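Local coordinates for acyl-[acyl-carrier-protein]--UDP-N-acetylglucosamine O-acyltransferase (Leptospira interrogans, PDB 3HSQ) that probably transfers an acyl chain from acyl carrier protein to UDP-N-acetylglucosamine, an early step of lipid A biosynthesis, working as a trimer, at residues S116-D121 against N128-G133; N144-S149 against C158-Y163; S149-V154 against A167-V172. All blocks are in the same frame, centred on the assembly; numbering follows the deposited sequence.

Interaction 1: residues S116-D121 against N128-G133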
ATOM      1  N   SER A 116      -7.398   2.606   1.846  1.00 25.31           N
ATOM      2  CA  SER A 116      -7.356   1.945   3.137  1.00 24.64           C
ATOM      3  C   SER A 116      -8.270   0.719   3.105  1.00 24.35           C
ATOM      4  O   SER A 116      -9.161   0.609   2.253  1.00 24.56           O
ATOM      5  CB  SER A 116      -7.657   2.900   4.313  1.00 24.83           C
ATOM      6  OG  SER A 116      -8.947   3.469   4.253  1.00 25.10           O
ATOM      7  N   HIS A 117      -8.024  -0.207   4.023  1.00 23.57           N
ATOM      8  CA  HIS A 117      -8.692  -1.499   4.004  1.00 23.38           C
ATOM      9  C   HIS A 117      -9.148  -1.908   5.396  1.00 23.14           C
ATOM     10  O   HIS A 117      -8.381  -1.805   6.362  1.00 22.91           O
ATOM     11  CB  HIS A 117      -7.747  -2.563   3.423  1.00 22.84           C
ATOM     12  CG  HIS A 117      -8.216  -3.970   3.638  1.00 23.25           C
ATOM     13  ND1 HIS A 117      -9.235  -4.534   2.903  1.00 22.49           N
ATOM     14  CD2 HIS A 117      -7.816  -4.921   4.516  1.00 24.43           C
ATOM     15  CE1 HIS A 117      -9.441  -5.773   3.313  1.00 23.99           C
ATOM     16  NE2 HIS A 117      -8.593  -6.035   4.290  1.00 24.14           N
ATOM     17  N   VAL A 118     -10.400  -2.371   5.482  1.00 23.20           N
ATOM     18  CA  VAL A 118     -10.962  -2.922   6.713  1.00 23.17           C
ATOM     19  C   VAL A 118     -11.341  -4.393   6.489  1.00 23.07           C
ATOM     20  O   VAL A 118     -12.244  -4.705   5.702  1.00 23.49           O
ATOM     21  CB  VAL A 118     -12.155  -2.054   7.251  1.00 23.35           C
ATOM     22  CG1 VAL A 118     -12.808  -2.698   8.466  1.00 22.92           C
ATOM     23  CG2 VAL A 118     -11.666  -0.628   7.615  1.00 22.62           C
ATOM     24  N   GLY A 119     -10.626  -5.286   7.170  1.00 23.11           N
ATOM     25  CA  GLY A 119     -10.792  -6.737   7.009  1.00 23.36           C
ATOM     26  C   GLY A 119     -12.095  -7.254   7.607  1.00 23.84           C
ATOM     27  O   GLY A 119     -12.768  -6.544   8.366  1.00 23.41           O
ATOM     28  N   HIS A 120     -12.434  -8.497   7.271  1.00 24.14           N
ATOM     29  CA  HIS A 120     -13.670  -9.133   7.724  1.00 24.65           C
ATOM     30  C   HIS A 120     -13.783  -9.153   9.232  1.00 24.81           C
ATOM     31  O   HIS A 120     -12.818  -9.474   9.924  1.00 25.25           O
ATOM     32  CB  HIS A 120     -13.788 -10.566   7.172  1.00 24.52           C
ATOM     33  CG  HIS A 120     -12.690 -11.484   7.609  1.00 24.56           C
ATOM     34  ND1 HIS A 120     -12.772 -12.254   8.753  1.00 24.30           N
ATOM     35  CD2 HIS A 120     -11.489 -11.773   7.049  1.00 24.24           C
ATOM     36  CE1 HIS A 120     -11.666 -12.963   8.885  1.00 24.35           C
ATOM     37  NE2 HIS A 120     -10.872 -12.691   7.863  1.00 23.81           N
ATOM     38  N   ASP A 121     -14.966  -8.814   9.740  1.00 25.43           N
ATOM     39  CA  ASP A 121     -15.259  -8.938  11.183  1.00 26.11           C
ATOM     40  C   ASP A 121     -14.556  -7.899  12.089  1.00 25.88           C
ATOM     41  O   ASP A 121     -14.534  -8.041  13.309  1.00 25.80           O
ATOM     42  CB  ASP A 121     -14.945 -10.358  11.686  1.00 26.18           C
ATOM     43  CG  ASP A 121     -15.608 -11.437  10.852  1.00 27.32           C
ATOM     44  OD1 ASP A 121     -16.849 -11.593  10.940  1.00 29.46           O
ATOM     45  OD2 ASP A 121     -14.883 -12.130  10.110  1.00 26.72           O
ATOM     46  N   ASN A 128     -12.823   7.389  14.275  1.00 24.91           N
ATOM     47  CA  ASN A 128     -11.502   6.822  14.002  1.00 24.47           C
ATOM     48  C   ASN A 128     -11.013   7.291  12.630  1.00 24.03           C
ATOM     49  O   ASN A 128     -11.824   7.651  11.769  1.00 23.55           O
ATOM     50  CB  ASN A 128     -11.547   5.287  14.059  1.00 24.36           C
ATOM     51  CG  ASN A 128     -12.012   4.757  15.410  1.00 24.32           C
ATOM     52  OD1 ASN A 128     -11.282   4.803  16.394  1.00 24.16           O
ATOM     53  ND2 ASN A 128     -13.224   4.229  15.445  1.00 23.79           N
ATOM     54  N   ILE A 129      -9.695   7.281  12.440  1.00 23.90           N
ATOM     55  CA  ILE A 129      -9.067   7.610  11.155  1.00 23.75           C
ATOM     56  C   ILE A 129      -8.084   6.506  10.762  1.00 23.91           C
ATOM     57  O   ILE A 129      -7.243   6.098  11.579  1.00 23.76           O
ATOM     58  CB  ILE A 129      -8.277   8.973  11.206  1.00 23.80           C
ATOM     59  CG1 ILE A 129      -9.201  10.139  11.580  1.00 24.00           C
ATOM     60  CG2 ILE A 129      -7.581   9.266   9.862  1.00 22.76           C
ATOM     61  CD1 ILE A 129      -8.472  11.346  12.117  1.00 24.52           C
ATOM     62  N   LEU A 130      -8.212   6.019   9.529  1.00 24.13           N
ATOM     63  CA  LEU A 130      -7.176   5.195   8.901  1.00 25.14           C
ATOM     64  C   LEU A 130      -6.594   6.018   7.771  1.00 25.05           C
ATOM     65  O   LEU A 130      -7.325   6.452   6.862  1.00 25.04           O
ATOM     66  CB  LEU A 130      -7.715   3.860   8.341  1.00 25.45           C
ATOM     67  CG  LEU A 130      -8.697   2.880   9.015  1.00 27.14           C
ATOM     68  CD1 LEU A 130      -8.463   1.457   8.465  1.00 26.36           C
ATOM     69  CD2 LEU A 130      -8.698   2.878  10.525  1.00 25.74           C
ATOM     70  N   THR A 131      -5.287   6.258   7.836  1.00 25.14           N
ATOM     71  CA  THR A 131      -4.639   7.127   6.861  1.00 25.39           C
ATOM     72  C   THR A 131      -4.432   6.402   5.530  1.00 25.24           C
ATOM     73  O   THR A 131      -4.902   5.273   5.347  1.00 24.55           O
ATOM     74  CB  THR A 131      -3.328   7.772   7.391  1.00 25.70           C
ATOM     75  OG1 THR A 131      -2.345   6.768   7.653  1.00 27.76           O
ATOM     76  CG2 THR A 131      -3.594   8.545   8.676  1.00 26.26           C
ATOM     77  N   HIS A 132      -3.736   7.060   4.606  1.00 24.55           N
ATOM     78  CA  HIS A 132      -3.627   6.561   3.254  1.00 24.04           C
ATOM     79  C   HIS A 132      -2.960   5.199   3.192  1.00 23.44           C
ATOM     80  O   HIS A 132      -1.872   5.017   3.734  1.00 23.13           O
ATOM     81  CB  HIS A 132      -2.898   7.560   2.352  1.00 23.61           C
ATOM     82  CG  HIS A 132      -3.331   7.460   0.934  1.00 23.98           C
ATOM     83  ND1 HIS A 132      -2.781   6.553   0.054  1.00 25.00           N
ATOM     84  CD2 HIS A 132      -4.317   8.090   0.261  1.00 22.19           C
ATOM     85  CE1 HIS A 132      -3.397   6.650  -1.108  1.00 24.73           C
ATOM     86  NE2 HIS A 132      -4.322   7.587  -1.014  1.00 25.13           N
ATOM     87  N   GLY A 133      -3.627   4.242   2.549  1.00 23.03           N
ATOM     88  CA  GLY A 133      -3.085   2.875   2.415  1.00 22.73           C
ATOM     89  C   GLY A 133      -3.074   2.049   3.698  1.00 22.67           C
ATOM     90  O   GLY A 133      -2.484   0.959   3.728  1.00 22.70           O
TER
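Leu130 lays its CD1 methyl against CG2 of Val118, 3.9 Å from CD1 to CG2, the two side chains crossing at about a right angle, and a single methyl of each makes this contact. The same Leu130 CD1 also rests 3.9 Å from the carbonyl oxygen of His117, a packing contact beside the peptide rather than a polar bond. Nearer the backbone, Leu130 CB faces Ser116 CB at 4.1 Å, and Ser116 CB lies 3.8 Å from Thr131 O. Ser116 meets its partners through this methylene because OG, set between its own N and carbonyl carbon (chi1 62°), is turned to a hydrogen bond with Met113 O. The chains themselves come closest where Ser116 passes Gly133, with 4.4 Å between their CA atoms, yet no hydrogen bond links the segments. That fits the left-handed parallel beta-helix of hexapeptide transferases: strands 117-118 and 129-130 belong to different sheets of the triangular prism, and the inward-pointing Val118 and Leu130 meet inside it. Phe112, Leu136 and Ile148 close round Leu130, and Phe112 also touches Val118, so coils before and after share this apolar filling. Within 116-121 but away from the contact, His120 ND1 gives a hydrogen bond to Asp121 OD2, in the imidazole plane, and Thr98 OG1 and Ser102 OG, bonded to the same carboxylate, would restrain its rotation. While Leu130 points into the coil, His117 turns its ring away from the 128-133 segment and stacks on His132 of the third subunit; in turn, His132 stacks on His117 of the second.

Interaction 2: residues N144-S149 against C158-Y163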
ATOM      1  N   ASN A 144     -12.955   4.450  19.927  1.00 27.58           N
ATOM      2  CA  ASN A 144     -13.299   5.740  19.359  1.00 27.42           C
ATOM      3  C   ASN A 144     -12.069   6.625  19.304  1.00 27.26           C
ATOM      4  O   ASN A 144     -11.191   6.523  20.157  1.00 27.07           O
ATOM      5  CB  ASN A 144     -14.396   6.432  20.191  1.00 27.68           C
ATOM      6  CG  ASN A 144     -15.586   5.523  20.487  1.00 28.57           C
ATOM      7  OD1 ASN A 144     -16.270   5.045  19.583  1.00 28.00           O
ATOM      8  ND2 ASN A 144     -15.837   5.292  21.764  1.00 30.35           N
ATOM      9  N   PHE A 145     -12.012   7.498  18.304  1.00 27.14           N
ATOM     10  CA  PHE A 145     -10.911   8.454  18.158  1.00 27.44           C
ATOM     11  C   PHE A 145      -9.527   7.822  18.076  1.00 27.29           C
ATOM     12  O   PHE A 145      -8.537   8.438  18.465  1.00 27.49           O
ATOM     13  CB  PHE A 145     -10.938   9.485  19.288  1.00 28.07           C
ATOM     14  CG  PHE A 145     -12.094  10.425  19.217  1.00 28.84           C
ATOM     15  CD1 PHE A 145     -12.007  11.590  18.474  1.00 29.58           C
ATOM     16  CD2 PHE A 145     -13.271  10.146  19.902  1.00 30.46           C
ATOM     17  CE1 PHE A 145     -13.080  12.468  18.406  1.00 31.01           C
ATOM     18  CE2 PHE A 145     -14.353  11.027  19.852  1.00 31.74           C
ATOM     19  CZ  PHE A 145     -14.255  12.186  19.106  1.00 31.02           C
ATOM     20  N   ALA A 146      -9.465   6.590  17.576  1.00 26.89           N
ATOM     21  CA  ALA A 146      -8.190   5.916  17.358  1.00 26.16           C
ATOM     22  C   ALA A 146      -7.607   6.369  16.013  1.00 25.81           C
ATOM     23  O   ALA A 146      -8.341   6.809  15.130  1.00 25.49           O
ATOM     24  CB  ALA A 146      -8.364   4.406  17.411  1.00 25.60           C
ATOM     25  N   PHE A 147      -6.284   6.287  15.877  1.00 26.04           N
ATOM     26  CA  PHE A 147      -5.592   6.756  14.676  1.00 25.56           C
ATOM     27  C   PHE A 147      -4.670   5.650  14.163  1.00 25.27           C
ATOM     28  O   PHE A 147      -3.720   5.244  14.846  1.00 24.87           O
ATOM     29  CB  PHE A 147      -4.801   8.037  15.002  1.00 26.24           C
ATOM     30  CG  PHE A 147      -4.198   8.740  13.795  1.00 26.67           C
ATOM     31  CD1 PHE A 147      -4.840   9.829  13.216  1.00 28.65           C
ATOM     32  CD2 PHE A 147      -2.960   8.343  13.276  1.00 28.22           C
ATOM     33  CE1 PHE A 147      -4.277  10.504  12.114  1.00 28.86           C
ATOM     34  CE2 PHE A 147      -2.388   9.008  12.186  1.00 28.38           C
ATOM     35  CZ  PHE A 147      -3.052  10.093  11.606  1.00 28.42           C
ATOM     36  N   ILE A 148      -4.959   5.159  12.960  1.00 24.93           N
ATOM     37  CA  ILE A 148      -4.158   4.093  12.350  1.00 24.61           C
ATOM     38  C   ILE A 148      -3.367   4.626  11.153  1.00 24.21           C
ATOM     39  O   ILE A 148      -3.932   5.034  10.139  1.00 24.35           O
ATOM     40  CB  ILE A 148      -5.015   2.860  11.938  1.00 24.60           C
ATOM     41  CG1 ILE A 148      -5.886   2.358  13.107  1.00 24.73           C
ATOM     42  CG2 ILE A 148      -4.129   1.728  11.363  1.00 24.25           C
ATOM     43  CD1 ILE A 148      -5.136   1.766  14.296  1.00 24.70           C
ATOM     44  N   SER A 149      -2.052   4.632  11.293  1.00 24.48           N
ATOM     45  CA  SER A 149      -1.171   5.103  10.227  1.00 24.83           C
ATOM     46  C   SER A 149      -1.013   4.051   9.137  1.00 25.04           C
ATOM     47  O   SER A 149      -1.300   2.864   9.355  1.00 25.20           O
ATOM     48  CB  SER A 149       0.198   5.496  10.790  1.00 24.58           C
ATOM     49  OG  SER A 149       0.066   6.479  11.809  1.00 25.26           O
ATOM     50  N   CYS A 158      -6.694  -8.170  18.009  1.00 27.43           N
ATOM     51  CA  CYS A 158      -6.180  -7.077  18.824  1.00 27.01           C
ATOM     52  C   CYS A 158      -7.261  -6.015  19.026  1.00 26.48           C
ATOM     53  O   CYS A 158      -8.125  -5.812  18.170  1.00 26.09           O
ATOM     54  CB  CYS A 158      -4.923  -6.455  18.191  1.00 26.85           C
ATOM     55  SG  CYS A 158      -3.399  -7.425  18.353  1.00 27.84           S
ATOM     56  N   PHE A 159      -7.216  -5.355  20.173  1.00 26.37           N
ATOM     57  CA  PHE A 159      -8.079  -4.208  20.432  1.00 26.88           C
ATOM     58  C   PHE A 159      -7.203  -2.977  20.454  1.00 26.78           C
ATOM     59  O   PHE A 159      -6.074  -3.009  20.963  1.00 27.25           O
ATOM     60  CB  PHE A 159      -8.808  -4.338  21.781  1.00 27.33           C
ATOM     61  CG  PHE A 159     -10.009  -5.255  21.751  1.00 28.64           C
ATOM     62  CD1 PHE A 159      -9.873  -6.609  21.443  1.00 29.02           C
ATOM     63  CD2 PHE A 159     -11.276  -4.767  22.059  1.00 28.45           C
ATOM     64  CE1 PHE A 159     -10.983  -7.457  21.429  1.00 29.24           C
ATOM     65  CE2 PHE A 159     -12.386  -5.611  22.040  1.00 28.22           C
ATOM     66  CZ  PHE A 159     -12.239  -6.952  21.728  1.00 27.85           C
ATOM     67  N   VAL A 160      -7.722  -1.902  19.887  1.00 26.74           N
ATOM     68  CA  VAL A 160      -7.083  -0.602  19.950  1.00 26.76           C
ATOM     69  C   VAL A 160      -7.984   0.308  20.786  1.00 26.72           C
ATOM     70  O   VAL A 160      -9.127   0.558  20.417  1.00 27.07           O
ATOM     71  CB  VAL A 160      -6.824  -0.042  18.525  1.00 26.58           C
ATOM     72  CG1 VAL A 160      -6.106   1.304  18.569  1.00 25.78           C
ATOM     73  CG2 VAL A 160      -5.996  -1.045  17.696  1.00 26.35           C
ATOM     74  N   GLY A 161      -7.473   0.759  21.932  1.00 27.04           N
ATOM     75  CA  GLY A 161      -8.242   1.613  22.849  1.00 26.94           C
ATOM     76  C   GLY A 161      -8.519   3.017  22.334  1.00 27.21           C
ATOM     77  O   GLY A 161      -7.866   3.483  21.381  1.00 26.98           O
ATOM     78  N   ASP A 162      -9.485   3.686  22.977  1.00 26.90           N
ATOM     79  CA  ASP A 162      -9.869   5.065  22.656  1.00 27.51           C
ATOM     80  C   ASP A 162      -8.692   6.033  22.660  1.00 27.17           C
ATOM     81  O   ASP A 162      -7.792   5.941  23.507  1.00 27.15           O
ATOM     82  CB  ASP A 162     -10.915   5.594  23.645  1.00 28.36           C
ATOM     83  CG  ASP A 162     -12.272   4.926  23.502  1.00 29.88           C
ATOM     84  OD1 ASP A 162     -12.427   3.949  22.741  1.00 32.30           O
ATOM     85  OD2 ASP A 162     -13.204   5.399  24.168  1.00 32.33           O
ATOM     86  N   TYR A 163      -8.724   6.960  21.709  1.00 27.11           N
ATOM     87  CA  TYR A 163      -7.727   8.033  21.561  1.00 27.94           C
ATOM     88  C   TYR A 163      -6.280   7.538  21.420  1.00 27.92           C
ATOM     89  O   TYR A 163      -5.328   8.264  21.709  1.00 27.94           O
ATOM     90  CB  TYR A 163      -7.855   9.077  22.695  1.00 28.17           C
ATOM     91  CG  TYR A 163      -9.227   9.724  22.780  1.00 28.32           C
ATOM     92  CD1 TYR A 163     -10.251   9.135  23.533  1.00 27.65           C
ATOM     93  CD2 TYR A 163      -9.500  10.925  22.114  1.00 27.93           C
ATOM     94  CE1 TYR A 163     -11.513   9.717  23.620  1.00 29.75           C
ATOM     95  CE2 TYR A 163     -10.767  11.516  22.184  1.00 28.33           C
ATOM     96  CZ  TYR A 163     -11.765  10.903  22.951  1.00 29.60           C
ATOM     97  OH  TYR A 163     -13.020  11.463  23.049  1.00 31.49           O
TER
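Val160 sends CG1, anti to its backbone N (chi1 -178°), to Ala146 CB at 4.0 Å, and the same methyl brushes Ile148 CD1 more loosely at 4.4 Å. Gly161 follows with its carbonyl oxygen beside Ala146 CB. Asp162 then takes the backbone N-H of Asn144 on OD1, N to OD1 2.9 Å, the donor standing well above the carboxylate plane. Its side chain runs alongside that of Asn144, whose ND2 stays 3.6 Å from Asp162 OD2 while its OD1 bonds Asn126 N. Asp162-Tyr163 repeats Asn144-Phe145 one 18-residue coil later in the left-handed beta-helix, and both aromatic residues have positive phi at a turn of the prism. Tyr163 N bonds Asn144 O at 2.9 Å, meeting it nearly head-on, and Tyr163 CA makes a C-H contact with Phe145 O, CA to O 3.2 Å. The Tyr163 ring lies almost parallel to that of Phe145 (4° between planes) but slid, centroids 4.7 Å apart; Phe145 CB sits over its face in a CH-pi contact. Phe202 meets the Tyr163 ring edge-to-face.

Interaction 3: residues S149-V154 against A167-V172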
ATOM      1  N   SER A 149      -2.052   4.632  11.293  1.00 24.48           N
ATOM      2  CA  SER A 149      -1.171   5.103  10.227  1.00 24.83           C
ATOM      3  C   SER A 149      -1.013   4.051   9.137  1.00 25.04           C
ATOM      4  O   SER A 149      -1.300   2.864   9.355  1.00 25.20           O
ATOM      5  CB  SER A 149       0.198   5.496  10.790  1.00 24.58           C
ATOM      6  OG  SER A 149       0.066   6.479  11.809  1.00 25.26           O
ATOM      7  N   GLY A 150      -0.585   4.496   7.958  1.00 24.92           N
ATOM      8  CA  GLY A 150      -0.189   3.590   6.876  1.00 24.90           C
ATOM      9  C   GLY A 150       1.033   2.801   7.307  1.00 24.55           C
ATOM     10  O   GLY A 150       1.688   3.163   8.282  1.00 24.56           O
ATOM     11  N   LEU A 151       1.331   1.716   6.591  1.00 24.37           N
ATOM     12  CA  LEU A 151       2.474   0.836   6.905  1.00 24.16           C
ATOM     13  C   LEU A 151       2.389   0.225   8.314  1.00 23.75           C
ATOM     14  O   LEU A 151       3.396   0.037   8.999  1.00 23.52           O
ATOM     15  CB  LEU A 151       3.836   1.537   6.649  1.00 23.73           C
ATOM     16  CG  LEU A 151       3.961   2.419   5.391  1.00 24.45           C
ATOM     17  CD1 LEU A 151       5.253   3.207   5.368  1.00 23.19           C
ATOM     18  CD2 LEU A 151       3.789   1.602   4.076  1.00 23.94           C
ATOM     19  N   VAL A 152       1.170  -0.088   8.735  1.00 23.81           N
ATOM     20  CA  VAL A 152       0.942  -0.773  10.005  1.00 24.45           C
ATOM     21  C   VAL A 152       0.270  -2.137   9.790  1.00 24.65           C
ATOM     22  O   VAL A 152      -0.730  -2.245   9.068  1.00 25.45           O
ATOM     23  CB  VAL A 152       0.069   0.071  10.973  1.00 24.27           C
ATOM     24  CG1 VAL A 152      -0.175  -0.689  12.288  1.00 25.21           C
ATOM     25  CG2 VAL A 152       0.725   1.415  11.251  1.00 24.06           C
ATOM     26  N   ALA A 153       0.831  -3.162  10.422  1.00 24.84           N
ATOM     27  CA  ALA A 153       0.214  -4.481  10.507  1.00 24.61           C
ATOM     28  C   ALA A 153      -0.312  -4.683  11.918  1.00 24.41           C
ATOM     29  O   ALA A 153       0.439  -4.573  12.891  1.00 24.23           O
ATOM     30  CB  ALA A 153       1.223  -5.572  10.160  1.00 24.46           C
ATOM     31  N   VAL A 154      -1.612  -4.938  12.028  1.00 24.69           N
ATOM     32  CA  VAL A 154      -2.221  -5.260  13.317  1.00 24.68           C
ATOM     33  C   VAL A 154      -2.637  -6.725  13.304  1.00 24.92           C
ATOM     34  O   VAL A 154      -3.288  -7.179  12.370  1.00 24.62           O
ATOM     35  CB  VAL A 154      -3.455  -4.364  13.629  1.00 24.87           C
ATOM     36  CG1 VAL A 154      -4.040  -4.725  14.999  1.00 24.36           C
ATOM     37  CG2 VAL A 154      -3.066  -2.857  13.579  1.00 23.97           C
ATOM     38  N   ALA A 167       1.681   4.538  15.033  1.00 27.04           N
ATOM     39  CA  ALA A 167       2.541   5.232  14.082  1.00 26.63           C
ATOM     40  C   ALA A 167       2.996   4.292  12.951  1.00 26.24           C
ATOM     41  O   ALA A 167       2.950   3.073  13.097  1.00 26.00           O
ATOM     42  CB  ALA A 167       3.748   5.846  14.813  1.00 26.45           C
ATOM     43  N   GLY A 168       3.426   4.879  11.833  1.00 26.35           N
ATOM     44  CA  GLY A 168       3.821   4.136  10.627  1.00 26.14           C
ATOM     45  C   GLY A 168       5.019   3.230  10.825  1.00 25.94           C
ATOM     46  O   GLY A 168       5.878   3.512  11.660  1.00 26.58           O
ATOM     47  N   LEU A 169       5.075   2.140  10.060  1.00 26.31           N
ATOM     48  CA  LEU A 169       6.146   1.112  10.163  1.00 26.48           C
ATOM     49  C   LEU A 169       6.119   0.335  11.499  1.00 27.24           C
ATOM     50  O   LEU A 169       7.163   0.009  12.077  1.00 28.36           O
ATOM     51  CB  LEU A 169       7.545   1.698   9.829  1.00 26.62           C
ATOM     52  CG  LEU A 169       7.708   2.192   8.377  1.00 26.44           C
ATOM     53  CD1 LEU A 169       8.940   3.048   8.175  1.00 26.56           C
ATOM     54  CD2 LEU A 169       7.721   1.001   7.407  1.00 25.92           C
ATOM     55  N   ALA A 170       4.910   0.027  11.971  1.00 27.19           N
ATOM     56  CA  ALA A 170       4.715  -0.681  13.235  1.00 27.11           C
ATOM     57  C   ALA A 170       4.015  -2.018  13.036  1.00 26.84           C
ATOM     58  O   ALA A 170       3.109  -2.149  12.206  1.00 26.44           O
ATOM     59  CB  ALA A 170       3.927   0.182  14.221  1.00 26.40           C
ATOM     60  N   LYS A 171       4.458  -3.006  13.807  1.00 26.96           N
ATOM     61  CA  LYS A 171       3.804  -4.310  13.865  1.00 27.22           C
ATOM     62  C   LYS A 171       3.152  -4.531  15.236  1.00 26.86           C
ATOM     63  O   LYS A 171       3.827  -4.713  16.241  1.00 26.94           O
ATOM     64  CB  LYS A 171       4.797  -5.416  13.564  1.00 27.14           C
ATOM     65  CG  LYS A 171       4.161  -6.788  13.422  1.00 27.98           C
ATOM     66  CD  LYS A 171       5.193  -7.809  13.021  1.00 30.38           C
ATOM     67  CE  LYS A 171       5.676  -7.591  11.589  1.00 32.05           C
ATOM     68  NZ  LYS A 171       6.415  -8.791  11.079  1.00 31.36           N
ATOM     69  N   VAL A 172       1.830  -4.507  15.248  1.00 27.11           N
ATOM     70  CA  VAL A 172       1.046  -4.618  16.466  1.00 27.24           C
ATOM     71  C   VAL A 172       0.676  -6.086  16.702  1.00 27.01           C
ATOM     72  O   VAL A 172       0.059  -6.709  15.842  1.00 26.64           O
ATOM     73  CB  VAL A 172      -0.227  -3.737  16.366  1.00 27.18           C
ATOM     74  CG1 VAL A 172      -1.203  -4.029  17.504  1.00 28.07           C
ATOM     75  CG2 VAL A 172       0.153  -2.248  16.357  1.00 28.10           C
TER
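Backbone bonds carry the join between Ala153 and its neighbours on the next coil. Ala153 N gives its hydrogen to Ala170 O at 3.1 Å, and Ala153 O accepts from Val172 N at 2.7 Å with a nearly linear N-H...O of 169°. One residue is thus held at both its polar atoms by strand 170-172, which runs parallel to strand 152-154 with the axes 4.7 Å apart, the spacing of successive coils in a left-handed beta-helix. At the preceding turn, Leu151 O draws in the N-H groups of both Leu169 and Ala170, each bond bent and weak. Softer C-H contacts accompany these, such as Gly168 CA to Gly150 O at 3.3 Å.

Apolar packing repeats the register. Leu151 and Leu169 lie side by side, CD1 of the first 3.9 Å from CD2 of the second; Val154 and Val172 do likewise, CG1 to CG1 3.8 Å. With CG2 beside its own N, Val152 brings that methyl 3.3 Å from Ala167 O, a tight fit without a polar bond. Ser149 sets its CB 3.4 Å from Gly168 N; its OG, hydrogen-bonded to Val166 O, also lies against Ala167 CA.

Polar and apolar groups also reach neighbouring chains: Lys171 NZ bonds Gly168 O of the third subunit, and Leu151 packs on Leu151 of both other subunits. Like thus sits on like within a coil stack and again across the trimer, so the leucine pair serves coil stacking and subunit assembly together, while the lysine ties one subunit's strand to the next one's turn.

In the fold
Interaction 1 is the most buried of the three, an apolar meeting of side chains from different sheets of the prism without a hydrogen bond across it. Interaction 2 is partly open and adds polar turn-to-turn bonds and an aromatic pair; interaction 3, also partly buried, combines parallel backbone pairing with like-on-like side-chain packing. Interactions 1 and 2 are joined through neighbouring strands 129-130 and 147-148, where Ile129 O probably bonds Ile148 N and Asn128 OD1 Ala146 N. Interactions 2 and 3 share Ser149, and Cys158 SG touches Val172 CG1. Both 1 and 3 reach neighbouring subunits, by stacked histidines and by leucines and lysine respectively, whereas interaction 2 touches no other chain.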